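Local coordinates for phosphoglycerol transferase GacH (Streptococcus pyogenes MGAS5005, PDB 6DGM), which probably transfers glycerol phosphate onto the rhamnose polysaccharide of the streptococcal cell wall, through a manganese-binding extracellular domain related to lipoteichoic acid synthases, at residues N34-A37 with D38-V41. Numbering follows the deposited sequence.
Sequences NNIA and DQTV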
ATOM      1  N   ASN A  34      17.350   7.897 -11.975  1.00 28.64           N
ATOM      2  CA  ASN A  34      16.482   6.990 -12.713  1.00 27.98           C
ATOM      3  C   ASN A  34      15.134   7.632 -13.014  1.00 28.21           C
ATOM      4  O   ASN A  34      14.778   8.683 -12.473  1.00 29.28           O
ATOM      5  CB  ASN A  34      16.293   5.686 -11.928  1.00 25.47           C
ATOM      6  CG  ASN A  34      17.600   4.937 -11.729  1.00 31.06           C
ATOM      7  OD1 ASN A  34      18.489   5.000 -12.572  1.00 31.75           O
ATOM      8  ND2 ASN A  34      17.722   4.234 -10.609  1.00 35.02           N
ATOM      9  N   ASN A  35      14.394   6.972 -13.906  1.00 28.23           N
ATOM     10  CA  ASN A  35      13.051   7.370 -14.302  1.00 26.66           C
ATOM     11  C   ASN A  35      12.069   6.309 -13.837  1.00 23.52           C
ATOM     12  O   ASN A  35      12.268   5.119 -14.098  1.00 22.46           O
ATOM     13  CB  ASN A  35      12.941   7.451 -15.822  1.00 30.26           C
ATOM     14  CG  ASN A  35      13.972   8.364 -16.429  1.00 33.58           C
ATOM     15  OD1 ASN A  35      14.133   9.503 -16.006  1.00 32.54           O
ATOM     16  ND2 ASN A  35      14.692   7.858 -17.428  1.00 36.75           N
ATOM     17  N   ILE A  36      10.990   6.739 -13.179  1.00 22.86           N
ATOM     18  CA  ILE A  36      10.015   5.789 -12.648  1.00 23.59           C
ATOM     19  C   ILE A  36       9.429   4.934 -13.769  1.00 24.88           C
ATOM     20  O   ILE A  36       9.212   3.729 -13.598  1.00 24.53           O
ATOM     21  CB  ILE A  36       8.937   6.541 -11.857  1.00 25.91           C
ATOM     22  CG1 ILE A  36       8.096   5.566 -11.030  1.00 27.10           C
ATOM     23  CG2 ILE A  36       8.063   7.351 -12.795  1.00 26.48           C
ATOM     24  CD1 ILE A  36       8.912   4.817  -9.995  1.00 29.29           C
ATOM     25  N   ALA A  37       9.214   5.533 -14.945  1.00 27.79           N
ATOM     26  CA  ALA A  37       8.627   4.834 -16.080  1.00 31.19           C
ATOM     27  C   ALA A  37       9.561   3.799 -16.699  1.00 29.05           C
ATOM     28  O   ALA A  37       9.128   3.067 -17.595  1.00 28.37           O
ATOM     29  CB  ALA A  37       8.208   5.845 -17.151  1.00 35.95           C
ATOM     30  N   ASP A  38      10.811   3.714 -16.246  1.00 26.12           N
ATOM     31  CA  ASP A  38      11.716   2.645 -16.652  1.00 25.44           C
ATOM     32  C   ASP A  38      11.618   1.421 -15.748  1.00 25.63           C
ATOM     33  O   ASP A  38      12.281   0.417 -16.008  1.00 28.45           O
ATOM     34  CB  ASP A  38      13.171   3.126 -16.646  1.00 27.11           C
ATOM     35  CG  ASP A  38      13.460   4.162 -17.701  1.00 31.39           C
ATOM     36  OD1 ASP A  38      12.765   4.199 -18.741  1.00 33.23           O
ATOM     37  OD2 ASP A  38      14.417   4.925 -17.491  1.00 34.32           O
ATOM     38  N   GLN A  39      10.830   1.491 -14.686  1.00 24.18           N
ATOM     39  CA  GLN A  39      10.679   0.410 -13.733  1.00 25.81           C
ATOM     40  C   GLN A  39       9.285  -0.183 -13.892  1.00 22.55           C
ATOM     41  O   GLN A  39       8.295   0.552 -14.008  1.00 22.88           O
ATOM     42  CB  GLN A  39      10.741   0.917 -12.278  1.00 31.63           C
ATOM     43  CG  GLN A  39      11.505   2.192 -12.041  1.00 40.32           C
ATOM     44  CD  GLN A  39      12.992   1.973 -11.983  1.00 45.41           C
ATOM     45  OE1 GLN A  39      13.462   0.945 -11.495  1.00 41.35           O
ATOM     46  NE2 GLN A  39      13.750   2.945 -12.480  1.00 51.69           N
ATOM     47  N   THR A  40       9.194  -1.504 -13.843  1.00 20.28           N
ATOM     48  CA  THR A  40       7.913  -2.162 -13.609  1.00 17.90           C
ATOM     49  C   THR A  40       7.687  -2.233 -12.107  1.00 17.55           C
ATOM     50  O   THR A  40       8.594  -2.566 -11.343  1.00 18.60           O
ATOM     51  CB  THR A  40       7.895  -3.540 -14.257  1.00 18.44           C
ATOM     52  OG1 THR A  40       7.687  -3.358 -15.669  1.00 18.28           O
ATOM     53  CG2 THR A  40       6.810  -4.451 -13.676  1.00 17.79           C
ATOM     54  N   VAL A  41       6.496  -1.853 -11.686  1.00 15.58           N
ATOM     55  CA  VAL A  41       6.181  -1.650 -10.280  1.00 16.03           C
ATOM     56  C   VAL A  41       4.942  -2.463  -9.944  1.00 15.98           C
ATOM     57  O   VAL A  41       3.952  -2.434 -10.690  1.00 15.65           O
ATOM     58  CB  VAL A  41       5.972  -0.156  -9.965  1.00 15.67           C
ATOM     59  CG1 VAL A  41       5.401  -0.009  -8.588  1.00 15.76           C
ATOM     60  CG2 VAL A  41       7.315   0.594 -10.108  1.00 16.83           C
TER
HETATM   61  O   HOH W   1      15.837   4.696 -15.365  1.00 26.57           O
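A single 3-10 turn, Ile36 to Asp38, carries Asn35 round to Asp38 and Gln39, just before strand 40-46 enters the central mixed sheet of this alkaline phosphatase-type domain. Two successive backbone bonds define it. Asp38 N donates to Asn35 O at 3.0 Å, and Gln39 N donates to Ile36 O at 3.0 Å. Asn35 O also takes the side-chain amide of Gln39, with NE2 3.1 Å away and an N-H...O angle of 164°. The two donors reach this oxygen from opposite faces of its carbonyl plane. The Gln39 chain folds back to do this, bent at chi2 (-80°), and its CG passes 3.2 Å from Ile36 O. Ile36 is buried, and its side chain packs on Leu318 and Phe319 of helix 314-321. At the start of the segment, Asn34 ND2 bonds to Thr322 O, beside the calcium ligand Asp323. On the exposed side of the turn, Asn35 and Asp38 run side by side and point the same way. Their amide and carboxylate planes are 70° apart. Asn35 ND2 gives a hydrogen bond to Asp38 OD2 at 2.9 Å, coming from above the carboxylate plane. A water ties the same carboxylate oxygen back to the main chain: it donates to Asp38 OD2 at 2.6 Å and accepts from Asn35 N at 3.1 Å.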